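Local coordinates for mannose-specific lectin 3 chain 1 (Crocus vernus, PDB 3MEZ), which probably binds mannose as one of the two kinds of bulb-type lectin domain that make up a heterotetramer, at residues L62-A67 with T71-Y76; G28-V33 with V50-R55; E20-V25 with A89-D94; V25-G28 with L34-E37. One frame throughout, in Å; residues are numbered along the deposited sequence.

Contact 1. Residues L62-A67 with T71-Y76; sequences LEIHSA and TPVWVY
Ile-64 and Trp-74 meet in a beta hairpin whose strands, 62-65 and 74-76, run antiparallel at 172° as the last two members of a four-stranded sheet of the bulb-lectin beta-prism. Leu-62 N donates to Tyr-76 O (2.9 Å) and Leu-62 O accepts from Tyr-76 N, making a hydrogen-bonded pair. Glu-63 and Val-75 form the following non-hydrogen-bonded pair, and Ile-64 N then bonds to Trp-74 O. The expected return bond is displaced: Ile-64 O takes the amide of Val-73 at 2.7 Å, with a rather bent N-H...O angle of 132°. Val-73 and Trp-74 thus both face Ile-64, a classic beta bulge. On the inner face, CG1 of Ile-64 lies anti to the carbonyl carbon (chi1 -61°), which carries CD1 to the indole of Trp-74, 3.4 Å from CE3; the approach is oblique. Leu-62 CB reaches CZ3 of the same ring at 4.2 Å. Ile-64 CG2, the other branch, packs on Val-73 CB (4.0 Å). On the outer face the His-65 and Pro-72 side chains lie side by side, Pro-72 CB sitting over the rim of one imidazole face and Pro-72 CG 3.7 Å from NE2. Near the turn, Ser-66 CB rests against Val-73 CG2 at 3.6 Å, while Ser-66 OG bonds to Val-50 N. Leu-32 touches Ile-64 and Trp-74 from another sheet. Backbone pairing therefore sets the register, the bulge shifts it by one residue, and an apolar inner face joins the hairpin to the core.

Contact 2. Residues G28-V33 with V50-R55; sequences GDCNLV and VDCTLR. Unlike the reference sequence in segment 50-55: Asp-51 (reference Asn).
Cys-30 and Cys-52 form a disulfide that staples two sheets of the beta-prism together, linking the turn before strand 32-35 to the loop leading into strand 53-56. The bridge has a chi3 of -96°, close to the relaxed right-angle geometry. The sulfurs leave their backbones differently: SG of Cys-30 lies anti to N, whereas SG of Cys-52 lies anti to the carbonyl carbon. Across the bridge Cys-30 CB lies 3.8 Å from Cys-52 CB. Both cysteines are buried, with Ile-64 against Cys-30 and Met-26 against Cys-52. Two residues further along each segment, Leu-32 and Leu-54 repeat the link without a covalent bond. Their side chains cross at about a right angle, CD1 of Leu-32 reaching CD2 of Leu-54 at 3.9 Å and CG at 4.0 Å. The tight turn carrying Cys-30 is an Asx turn: Asp-29 OD1 accepts from Asn-31 N at 3.0 Å, met from above the carboxylate plane, and Asp-29 OD2 is held by His-46 ND1. Beyond the disulfide the two segments are also joined through solvent, where one water accepts from Asp-51 N at 2.8 Å and donates to Gly-28 O at 3.3 Å.

Contact 3. Residues E20-V25 with A89-D94; sequences ESAAFV and ATLGPD. Unlike the reference sequence in segment 89-94: Thr-90 (reference Val).
Leu-91 points its branched end at the backbone and methyl of Ala-22, closing the gap between two different sheets of the beta-prism. Strands 22-25 and 89-91 approach to 9.1 Å at an angle of 140°, too far apart for backbone pairing, and the space between them is bridged by side chains. CG of Leu-91 stands anti to its own amide nitrogen (chi1 172°), which carries the branch point toward strand 22-25, and both methyls make contact there. CD1 meets Ala-22 CB at 4.0 Å, and CD2 turns to the main chain, 3.8 Å from Ala-22 O and 4.2 Å from Phe-24 N. The leucine thus lies against both the methyl and the main chain of Ala-22. Phe-24 starts out in the same direction, its CB 4.5 Å from Leu-91 CD2, but its far end runs off into the core, where the side chain touches Leu-17, Leu-32, Leu-34 and Val-97. Leu-17 also touches Leu-91, so the leucine is received by two adjacent strands of the facing sheet. Past the strand ends the contact becomes polar and wet. Here a water lies between the loops, 2.6 Å from Glu-20 OE1 and 3.2 Å from Pro-93 O.

Contact 4. Residues V25-G28 with L34-E37; sequences VMQG and LYNE
Val-25, Gln-27 and Tyr-35 meet on the outer face of a beta hairpin, strands 22-26 and 32-35, which carries the QxDxNxVxY signature of the bulb-type lectins. In this family that motif lines a mannose pocket, and here it runs from Gln-27 through Asp-29, Asn-31 and Val-33 to Tyr-35, consistent with a sugar site on this face. The Gln-27 side chain has a bound glycerol about 4 Å away, probably from the crystallisation liquor. The backbone pairs Val-25 with Val-33 and Ala-23 with Tyr-35, so Val-25 and Tyr-35 stand diagonal to each other. Tyr-35 bridges the offset because its CG lies beside the backbone N (chi1 -64°), which swings the ring back along its strand. Both partners then arrive at the ring edge, near its plane. The methyl CG1 of Val-25 touches CD1 at 3.6 Å and CE1 at 3.7 Å. Gln-27, extended beyond CG, and Tyr-35 reach toward each other from opposite directions, their amide and phenol planes only 20° apart. The inner side of the hairpin is different in kind: Met-26, centre of an inverse gamma turn, packs on Cys-52. At the outer edge the modelled Gln-27 NE2 is 2.4 Å from Tyr-35 OH, too short to be taken literally; the amide is probably turned over, so which of its atoms faces the hydroxyl is uncertain.

How the contacts relate
The four contacts tie together the three sheets of one beta-prism domain. Contact 4 lies within the hairpin of strands 22-26 and 32-35; contact 3, its centre 9 Å away and sharing Val-25, joins that sheet to strand 88-91. Contact 2, 10 Å from contact 4 and sharing Gly-28, ties the same hairpin to strand 53-56, the sheet neighbour of strand 62-65 in contact 1. Along the chain, contact 4 starts on the last residue of segment 20-25, and contacts 2 and 1 fall between that segment and 89-94. Contacts 1 and 3 sit 20 Å apart on opposite sides of the centre, yet Leu-62 meets Phe-24 in the shared core, beneath the probable sugar-binding face.

Contact 1. Residues L62-A67 with T71-Y76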
loop_
_atom_site.group_PDB
_atom_site.type_symbol
_atom_site.label_atom_id
_atom_site.label_comp_id
_atom_site.label_asym_id
_atom_site.label_seq_id
_atom_site.Cartn_x
_atom_site.Cartn_y
_atom_site.Cartn_z
ATOM N N LEU A 62 -3.655 21.942 -20.925
ATOM C CA LEU A 62 -4.951 22.477 -20.565
ATOM C C LEU A 62 -5.190 23.717 -21.389
ATOM O O LEU A 62 -4.289 24.434 -21.604
ATOM C CB LEU A 62 -5.021 22.822 -19.075
ATOM C CG LEU A 62 -5.018 21.684 -18.074
ATOM C CD1 LEU A 62 -4.967 22.235 -16.730
ATOM C CD2 LEU A 62 -6.217 20.870 -18.269
ATOM N N GLU A 63 -6.400 23.939 -21.845
ATOM C CA GLU A 63 -6.804 25.132 -22.543
ATOM C C GLU A 63 -8.034 25.762 -21.909
ATOM O O GLU A 63 -9.031 25.125 -21.808
ATOM C CB GLU A 63 -7.152 24.804 -23.994
ATOM C CG GLU A 63 -6.158 23.950 -24.744
ATOM C CD GLU A 63 -6.419 23.879 -26.237
ATOM O OE1 GLU A 63 -5.546 23.473 -26.967
ATOM O OE2 GLU A 63 -7.483 24.258 -26.671
ATOM N N ILE A 64 -7.961 27.012 -21.519
ATOM C CA ILE A 64 -9.130 27.760 -21.076
ATOM C C ILE A 64 -9.719 28.496 -22.258
ATOM O O ILE A 64 -9.027 29.211 -22.929
ATOM C CB ILE A 64 -8.805 28.754 -19.925
ATOM C CG1 ILE A 64 -8.285 28.031 -18.689
ATOM C CG2 ILE A 64 -9.979 29.548 -19.575
ATOM C CD1 ILE A 64 -7.846 28.927 -17.615
ATOM N N HIS A 65 -10.999 28.281 -22.505
ATOM C CA HIS A 65 -11.743 28.902 -23.604
ATOM C C HIS A 65 -12.855 29.783 -23.105
ATOM O O HIS A 65 -13.512 29.458 -22.172
ATOM C CB HIS A 65 -12.362 27.878 -24.513
ATOM C CG HIS A 65 -11.401 27.189 -25.408
ATOM N ND1 HIS A 65 -10.817 25.991 -25.086
ATOM C CD2 HIS A 65 -10.936 27.511 -26.626
ATOM C CE1 HIS A 65 -10.033 25.608 -26.064
ATOM N NE2 HIS A 65 -10.090 26.511 -27.009
ATOM N N SER A 66 -13.060 30.891 -23.781
ATOM C CA SER A 66 -14.006 31.897 -23.383
ATOM C C SER A 66 -15.188 31.932 -24.308
ATOM O O SER A 66 -15.137 31.442 -25.384
ATOM C CB SER A 66 -13.347 33.258 -23.374
ATOM O OG SER A 66 -14.253 34.233 -22.983
ATOM N N ALA A 67 -16.274 32.492 -23.836
ATOM C CA ALA A 67 -17.510 32.543 -24.582
ATOM C C ALA A 67 -17.382 33.372 -25.839
ATOM O O ALA A 67 -17.914 33.054 -26.854
ATOM C CB ALA A 67 -18.608 33.058 -23.721
ATOM N N THR A 71 -9.715 32.307 -29.887
ATOM C CA THR A 71 -8.546 31.659 -29.373
ATOM C C THR A 71 -8.608 31.489 -27.856
ATOM O O THR A 71 -9.225 32.284 -27.186
ATOM C CB THR A 71 -7.323 32.468 -29.690
ATOM O OG1 THR A 71 -6.170 31.816 -29.143
ATOM C CG2 THR A 71 -7.434 33.839 -29.090
ATOM N N PRO A 72 -7.911 30.493 -27.332
ATOM C CA PRO A 72 -7.964 30.196 -25.916
ATOM C C PRO A 72 -7.465 31.349 -25.083
ATOM O O PRO A 72 -6.653 32.095 -25.492
ATOM C CB PRO A 72 -7.015 29.017 -25.769
ATOM C CG PRO A 72 -6.892 28.465 -27.046
ATOM C CD PRO A 72 -7.222 29.451 -28.067
ATOM N N VAL A 73 -8.046 31.506 -23.934
ATOM C CA VAL A 73 -7.611 32.429 -22.959
ATOM C C VAL A 73 -6.244 32.127 -22.352
ATOM O O VAL A 73 -5.549 33.018 -21.966
ATOM C CB VAL A 73 -8.673 32.520 -21.868
ATOM C CG1 VAL A 73 -8.230 33.402 -20.822
ATOM C CG2 VAL A 73 -9.914 33.039 -22.475
ATOM N N TRP A 74 -5.935 30.856 -22.176
ATOM C CA TRP A 74 -4.721 30.432 -21.516
ATOM C C TRP A 74 -4.407 29.032 -21.988
ATOM O O TRP A 74 -5.266 28.277 -22.234
ATOM C CB TRP A 74 -4.957 30.520 -20.011
ATOM C CG TRP A 74 -3.923 30.077 -19.035
ATOM C CD1 TRP A 74 -2.896 30.791 -18.549
ATOM C CD2 TRP A 74 -3.912 28.859 -18.341
ATOM N NE1 TRP A 74 -2.212 30.074 -17.631
ATOM C CE2 TRP A 74 -2.824 28.877 -17.484
ATOM C CE3 TRP A 74 -4.716 27.726 -18.370
ATOM C CZ2 TRP A 74 -2.518 27.826 -16.688
ATOM C CZ3 TRP A 74 -4.387 26.696 -17.599
ATOM C CH2 TRP A 74 -3.321 26.756 -16.743
ATOM N N VAL A 75 -3.142 28.728 -22.151
ATOM C CA VAL A 75 -2.696 27.395 -22.507
ATOM C C VAL A 75 -1.567 27.001 -21.609
ATOM O O VAL A 75 -0.720 27.790 -21.387
ATOM C CB VAL A 75 -2.234 27.327 -23.946
ATOM C CG1 VAL A 75 -1.641 26.020 -24.194
ATOM C CG2 VAL A 75 -3.385 27.573 -24.869
ATOM N N TYR A 76 -1.595 25.806 -21.056
ATOM C CA TYR A 76 -0.574 25.402 -20.112
ATOM C C TYR A 76 -0.223 23.908 -20.175
ATOM O O TYR A 76 -1.068 23.096 -20.206
ATOM C CB TYR A 76 -0.962 25.821 -18.692
ATOM C CG TYR A 76 0.171 25.816 -17.715
ATOM C CD1 TYR A 76 0.525 24.674 -17.058
ATOM C CD2 TYR A 76 0.899 26.948 -17.472
ATOM C CE1 TYR A 76 1.548 24.662 -16.193
ATOM C CE2 TYR A 76 1.932 26.934 -16.629
ATOM C CZ TYR A 76 2.251 25.793 -15.985
ATOM O OH TYR A 76 3.277 25.766 -15.133
#

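Contact 2. Residues G28-V33 with V50-R55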
loop_
_atom_site.group_PDB
_atom_site.type_symbol
_atom_site.label_atom_id
_atom_site.label_comp_id
_atom_site.label_asym_id
_atom_site.label_seq_id
_atom_site.Cartn_x
_atom_site.Cartn_y
_atom_site.Cartn_z
ATOM N N GLY A 28 -16.134 31.136 -12.145
ATOM C CA GLY A 28 -16.970 32.032 -12.877
ATOM C C GLY A 28 -16.267 33.304 -13.260
ATOM O O GLY A 28 -16.681 33.976 -14.121
ATOM N N ASP A 29 -15.194 33.617 -12.588
ATOM C CA ASP A 29 -14.433 34.810 -12.892
ATOM C C ASP A 29 -13.370 34.564 -13.951
ATOM O O ASP A 29 -12.580 35.410 -14.232
ATOM C CB ASP A 29 -13.872 35.447 -11.624
ATOM C CG ASP A 29 -12.758 34.660 -11.004
ATOM O OD1 ASP A 29 -12.486 33.562 -11.448
ATOM O OD2 ASP A 29 -12.166 35.166 -10.050
ATOM N N CYS A 30 -13.379 33.357 -14.481
ATOM C CA CYS A 30 -12.484 32.823 -15.504
ATOM C C CYS A 30 -11.104 32.387 -14.988
ATOM O O CYS A 30 -10.293 31.937 -15.723
ATOM C CB CYS A 30 -12.365 33.713 -16.760
ATOM S SG CYS A 30 -11.874 32.849 -18.307
ATOM N N ASN A 31 -10.866 32.536 -13.710
ATOM C CA ASN A 31 -9.669 32.020 -13.108
ATOM C C ASN A 31 -9.768 30.519 -12.774
ATOM O O ASN A 31 -10.745 30.087 -12.254
ATOM C CB ASN A 31 -9.290 32.858 -11.900
ATOM C CG ASN A 31 -7.841 32.750 -11.534
ATOM O OD1 ASN A 31 -7.024 32.390 -12.312
ATOM N ND2 ASN A 31 -7.546 33.062 -10.318
ATOM N N LEU A 32 -8.724 29.775 -13.116
ATOM C CA LEU A 32 -8.565 28.376 -12.811
ATOM C C LEU A 32 -7.623 28.227 -11.638
ATOM O O LEU A 32 -6.477 28.522 -11.739
ATOM C CB LEU A 32 -7.918 27.693 -13.984
ATOM C CG LEU A 32 -8.194 26.232 -14.345
ATOM C CD1 LEU A 32 -7.022 25.480 -14.950
ATOM C CD2 LEU A 32 -8.866 25.503 -13.291
ATOM N N VAL A 33 -8.161 27.745 -10.536
ATOM C CA VAL A 33 -7.486 27.734 -9.277
ATOM C C VAL A 33 -7.459 26.351 -8.656
ATOM O O VAL A 33 -8.457 25.693 -8.596
ATOM C CB VAL A 33 -8.142 28.750 -8.330
ATOM C CG1 VAL A 33 -7.420 28.864 -7.001
ATOM C CG2 VAL A 33 -8.216 30.085 -8.980
ATOM N N VAL A 50 -15.435 35.285 -20.250
ATOM C CA VAL A 50 -16.758 34.995 -19.732
ATOM C C VAL A 50 -17.314 33.587 -20.055
ATOM O O VAL A 50 -17.118 33.071 -21.123
ATOM C CB VAL A 50 -17.755 36.082 -20.138
ATOM C CG1 VAL A 50 -17.959 36.088 -21.593
ATOM C CG2 VAL A 50 -19.034 35.849 -19.484
ATOM N N ASP A 51 -17.989 32.994 -19.085
ATOM C CA ASP A 51 -18.512 31.657 -19.228
ATOM C C ASP A 51 -17.388 30.691 -19.601
ATOM O O ASP A 51 -17.544 29.866 -20.410
ATOM C CB ASP A 51 -19.650 31.599 -20.224
ATOM C CG ASP A 51 -20.940 32.199 -19.668
ATOM O OD1 ASP A 51 -21.149 32.156 -18.465
ATOM O OD2 ASP A 51 -21.725 32.735 -20.431
ATOM N N CYS A 52 -16.253 30.866 -18.971
ATOM C CA CYS A 52 -15.080 30.100 -19.302
ATOM C C CYS A 52 -15.153 28.607 -18.951
ATOM O O CYS A 52 -15.762 28.222 -17.981
ATOM C CB CYS A 52 -13.837 30.736 -18.695
ATOM S SG CYS A 52 -13.448 32.414 -19.130
ATOM N N THR A 53 -14.465 27.825 -19.768
ATOM C CA THR A 53 -14.369 26.405 -19.650
ATOM C C THR A 53 -12.948 25.905 -19.878
ATOM O O THR A 53 -12.160 26.535 -20.499
ATOM C CB THR A 53 -15.275 25.692 -20.641
ATOM O OG1 THR A 53 -14.749 25.860 -21.938
ATOM C CG2 THR A 53 -16.691 26.215 -20.600
ATOM N N LEU A 54 -12.690 24.733 -19.354
ATOM C CA LEU A 54 -11.392 24.116 -19.322
ATOM C C LEU A 54 -11.387 22.798 -20.064
ATOM O O LEU A 54 -12.134 21.946 -19.751
ATOM C CB LEU A 54 -11.061 23.815 -17.855
ATOM C CG LEU A 54 -9.671 23.570 -17.321
ATOM C CD1 LEU A 54 -9.497 22.174 -16.975
ATOM C CD2 LEU A 54 -8.569 24.005 -18.217
ATOM N N ARG A 55 -10.470 22.649 -20.991
ATOM C CA ARG A 55 -10.306 21.466 -21.800
ATOM C C ARG A 55 -8.868 20.909 -21.695
ATOM O O ARG A 55 -7.987 21.645 -21.497
ATOM C CB ARG A 55 -10.610 21.845 -23.242
ATOM C CG ARG A 55 -10.379 20.816 -24.224
ATOM C CD ARG A 55 -10.827 21.236 -25.621
ATOM N NE ARG A 55 -9.702 21.341 -26.523
ATOM C CZ ARG A 55 -9.687 21.966 -27.698
ATOM N NH1 ARG A 55 -8.573 21.980 -28.391
ATOM N NH2 ARG A 55 -10.757 22.577 -28.179
HETATM O O HOH W 1 -18.829 34.086 -16.591
#

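Contact 3. Residues E20-V25 with A89-D94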
loop_
_atom_site.group_PDB
_atom_site.type_symbol
_atom_site.label_atom_id
_atom_site.label_comp_id
_atom_site.label_asym_id
_atom_site.label_seq_id
_atom_site.Cartn_x
_atom_site.Cartn_y
_atom_site.Cartn_z
ATOM N N GLU A 20 -10.502 14.442 -1.992
ATOM C CA GLU A 20 -10.299 14.721 -0.604
ATOM C C GLU A 20 -10.371 16.221 -0.318
ATOM O O GLU A 20 -11.348 16.816 -0.568
ATOM C CB GLU A 20 -9.077 14.029 -0.071
ATOM C CG GLU A 20 -9.245 12.602 -0.116
ATOM C CD GLU A 20 -8.056 11.858 0.406
ATOM O OE1 GLU A 20 -6.965 12.402 0.433
ATOM O OE2 GLU A 20 -8.223 10.699 0.746
ATOM N N SER A 21 -9.341 16.827 0.208
ATOM C CA SER A 21 -9.458 18.245 0.503
ATOM C C SER A 21 -8.938 19.187 -0.613
ATOM O O SER A 21 -8.749 20.368 -0.385
ATOM C CB SER A 21 -8.863 18.593 1.868
ATOM O OG SER A 21 -7.481 18.694 1.819
ATOM N N ALA A 22 -8.707 18.653 -1.785
ATOM C CA ALA A 22 -8.230 19.417 -2.901
ATOM C C ALA A 22 -9.349 19.644 -3.906
ATOM O O ALA A 22 -10.141 18.785 -4.109
ATOM C CB ALA A 22 -7.139 18.710 -3.523
ATOM N N ALA A 23 -9.370 20.833 -4.508
ATOM C CA ALA A 23 -10.242 21.213 -5.620
ATOM C C ALA A 23 -9.498 21.964 -6.739
ATOM O O ALA A 23 -8.699 22.796 -6.423
ATOM C CB ALA A 23 -11.333 22.073 -5.141
ATOM N N PHE A 24 -9.805 21.679 -7.996
ATOM C CA PHE A 24 -9.243 22.389 -9.153
ATOM C C PHE A 24 -10.409 22.967 -9.902
ATOM O O PHE A 24 -11.099 22.290 -10.600
ATOM C CB PHE A 24 -8.443 21.410 -10.020
ATOM C CG PHE A 24 -7.563 22.022 -11.121
ATOM C CD1 PHE A 24 -7.614 21.518 -12.385
ATOM C CD2 PHE A 24 -6.633 22.991 -10.880
ATOM C CE1 PHE A 24 -6.826 22.004 -13.366
ATOM C CE2 PHE A 24 -5.854 23.477 -11.877
ATOM C CZ PHE A 24 -5.949 22.993 -13.101
ATOM N N VAL A 25 -10.604 24.253 -9.742
ATOM C CA VAL A 25 -11.838 24.851 -10.125
ATOM C C VAL A 25 -11.806 25.884 -11.255
ATOM O O VAL A 25 -11.103 26.818 -11.221
ATOM C CB VAL A 25 -12.717 25.272 -8.861
ATOM C CG1 VAL A 25 -11.939 25.325 -7.589
ATOM C CG2 VAL A 25 -13.513 26.452 -9.077
ATOM N N ALA A 89 -5.563 14.011 -16.992
ATOM C CA ALA A 89 -5.229 14.821 -15.846
ATOM C C ALA A 89 -5.849 14.202 -14.605
ATOM O O ALA A 89 -6.997 13.947 -14.565
ATOM C CB ALA A 89 -5.676 16.220 -16.005
ATOM N N THR A 90 -5.022 13.959 -13.620
ATOM C CA THR A 90 -5.448 13.366 -12.381
ATOM C C THR A 90 -5.142 14.300 -11.228
ATOM O O THR A 90 -4.031 14.700 -11.074
ATOM C CB THR A 90 -4.731 12.020 -12.093
ATOM O OG1 THR A 90 -4.857 11.128 -13.189
ATOM C CG2 THR A 90 -5.274 11.335 -10.821
ATOM N N LEU A 91 -6.136 14.590 -10.414
ATOM C CA LEU A 91 -5.961 15.296 -9.178
ATOM C C LEU A 91 -5.766 14.229 -8.106
ATOM O O LEU A 91 -6.673 13.573 -7.703
ATOM C CB LEU A 91 -7.161 16.169 -8.864
ATOM C CG LEU A 91 -7.269 16.857 -7.519
ATOM C CD1 LEU A 91 -6.047 17.606 -7.239
ATOM C CD2 LEU A 91 -8.484 17.745 -7.404
ATOM N N GLY A 92 -4.521 14.055 -7.731
ATOM C CA GLY A 92 -4.064 12.971 -6.886
ATOM C C GLY A 92 -4.057 13.153 -5.383
ATOM O O GLY A 92 -4.352 14.194 -4.902
ATOM N N PRO A 93 -3.632 12.118 -4.673
ATOM C CA PRO A 93 -3.524 12.143 -3.216
ATOM C C PRO A 93 -2.481 13.127 -2.723
ATOM O O PRO A 93 -2.494 13.496 -1.596
ATOM C CB PRO A 93 -3.174 10.716 -2.832
ATOM C CG PRO A 93 -2.989 10.017 -3.998
ATOM C CD PRO A 93 -3.385 10.782 -5.190
ATOM N N ASP A 94 -1.628 13.566 -3.629
ATOM C CA ASP A 94 -0.666 14.635 -3.394
ATOM C C ASP A 94 -1.258 16.029 -3.396
ATOM O O ASP A 94 -0.587 16.965 -3.128
ATOM C CB ASP A 94 0.558 14.549 -4.310
ATOM C CG ASP A 94 0.218 14.662 -5.783
ATOM O OD1 ASP A 94 -0.940 14.763 -6.123
ATOM O OD2 ASP A 94 1.124 14.621 -6.578
HETATM O O HOH W 2 -5.335 14.236 -0.451
#

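Contact 4. Residues V25-G28 with L34-E37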
loop_
_atom_site.group_PDB
_atom_site.type_symbol
_atom_site.label_atom_id
_atom_site.label_comp_id
_atom_site.label_asym_id
_atom_site.label_seq_id
_atom_site.Cartn_x
_atom_site.Cartn_y
_atom_site.Cartn_z
ATOM N N VAL A 25 -10.604 24.253 -9.742
ATOM C CA VAL A 25 -11.838 24.851 -10.125
ATOM C C VAL A 25 -11.806 25.884 -11.255
ATOM O O VAL A 25 -11.103 26.818 -11.221
ATOM C CB VAL A 25 -12.717 25.272 -8.861
ATOM C CG1 VAL A 25 -11.939 25.325 -7.589
ATOM C CG2 VAL A 25 -13.513 26.452 -9.077
ATOM N N MET A 26 -12.668 25.678 -12.215
ATOM C CA MET A 26 -12.867 26.606 -13.287
ATOM C C MET A 26 -13.906 27.643 -12.856
ATOM O O MET A 26 -15.060 27.487 -13.035
ATOM C CB MET A 26 -13.278 25.867 -14.557
ATOM C CG MET A 26 -13.455 26.710 -15.737
ATOM S SD MET A 26 -11.978 27.412 -16.393
ATOM C CE MET A 26 -11.939 28.983 -15.687
ATOM N N GLN A 27 -13.432 28.706 -12.268
ATOM C CA GLN A 27 -14.289 29.692 -11.678
ATOM C C GLN A 27 -15.061 30.573 -12.652
ATOM O O GLN A 27 -14.693 30.770 -13.767
ATOM C CB GLN A 27 -13.537 30.528 -10.645
ATOM C CG GLN A 27 -12.874 29.760 -9.512
ATOM C CD GLN A 27 -12.097 30.633 -8.556
ATOM O OE1 GLN A 27 -11.894 31.783 -8.803
ATOM N NE2 GLN A 27 -11.664 30.083 -7.505
ATOM N N GLY A 28 -16.134 31.136 -12.145
ATOM C CA GLY A 28 -16.970 32.032 -12.877
ATOM C C GLY A 28 -16.267 33.304 -13.260
ATOM O O GLY A 28 -16.681 33.976 -14.121
ATOM N N LEU A 34 -6.286 25.949 -8.194
ATOM C CA LEU A 34 -6.091 24.764 -7.384
ATOM C C LEU A 34 -6.163 25.176 -5.921
ATOM O O LEU A 34 -5.332 25.934 -5.490
ATOM C CB LEU A 34 -4.706 24.192 -7.591
ATOM C CG LEU A 34 -4.388 22.707 -7.405
ATOM C CD1 LEU A 34 -3.046 22.466 -6.824
ATOM C CD2 LEU A 34 -5.415 21.900 -6.731
ATOM N N TYR A 35 -7.158 24.696 -5.198
ATOM C CA TYR A 35 -7.232 24.948 -3.777
ATOM C C TYR A 35 -6.818 23.695 -3.039
ATOM O O TYR A 35 -7.346 22.663 -3.239
ATOM C CB TYR A 35 -8.617 25.376 -3.320
ATOM C CG TYR A 35 -9.100 26.656 -3.874
ATOM C CD1 TYR A 35 -9.855 26.687 -5.002
ATOM C CD2 TYR A 35 -8.837 27.841 -3.252
ATOM C CE1 TYR A 35 -10.321 27.864 -5.499
ATOM C CE2 TYR A 35 -9.302 29.025 -3.744
ATOM C CZ TYR A 35 -10.048 29.035 -4.874
ATOM O OH TYR A 35 -10.489 30.208 -5.377
ATOM N N ASN A 36 -5.833 23.841 -2.195
ATOM C CA ASN A 36 -5.336 22.755 -1.445
ATOM C C ASN A 36 -4.642 23.204 -0.190
ATOM O O ASN A 36 -4.734 24.307 0.187
ATOM C CB ASN A 36 -4.413 21.900 -2.285
ATOM C CG ASN A 36 -3.137 22.577 -2.613
ATOM O OD1 ASN A 36 -2.737 23.509 -2.002
ATOM N ND2 ASN A 36 -2.497 22.084 -3.603
ATOM N N GLU A 37 -3.953 22.283 0.430
ATOM C CA GLU A 37 -3.113 22.537 1.573
ATOM C C GLU A 37 -1.660 22.370 1.301
ATOM O O GLU A 37 -0.959 21.956 2.165
ATOM C CB GLU A 37 -3.425 21.572 2.660
ATOM C CG GLU A 37 -4.550 21.958 3.480
ATOM C CD GLU A 37 -5.277 20.770 3.975
ATOM O OE1 GLU A 37 -6.439 20.911 4.376
ATOM O OE2 GLU A 37 -4.688 19.682 3.957
#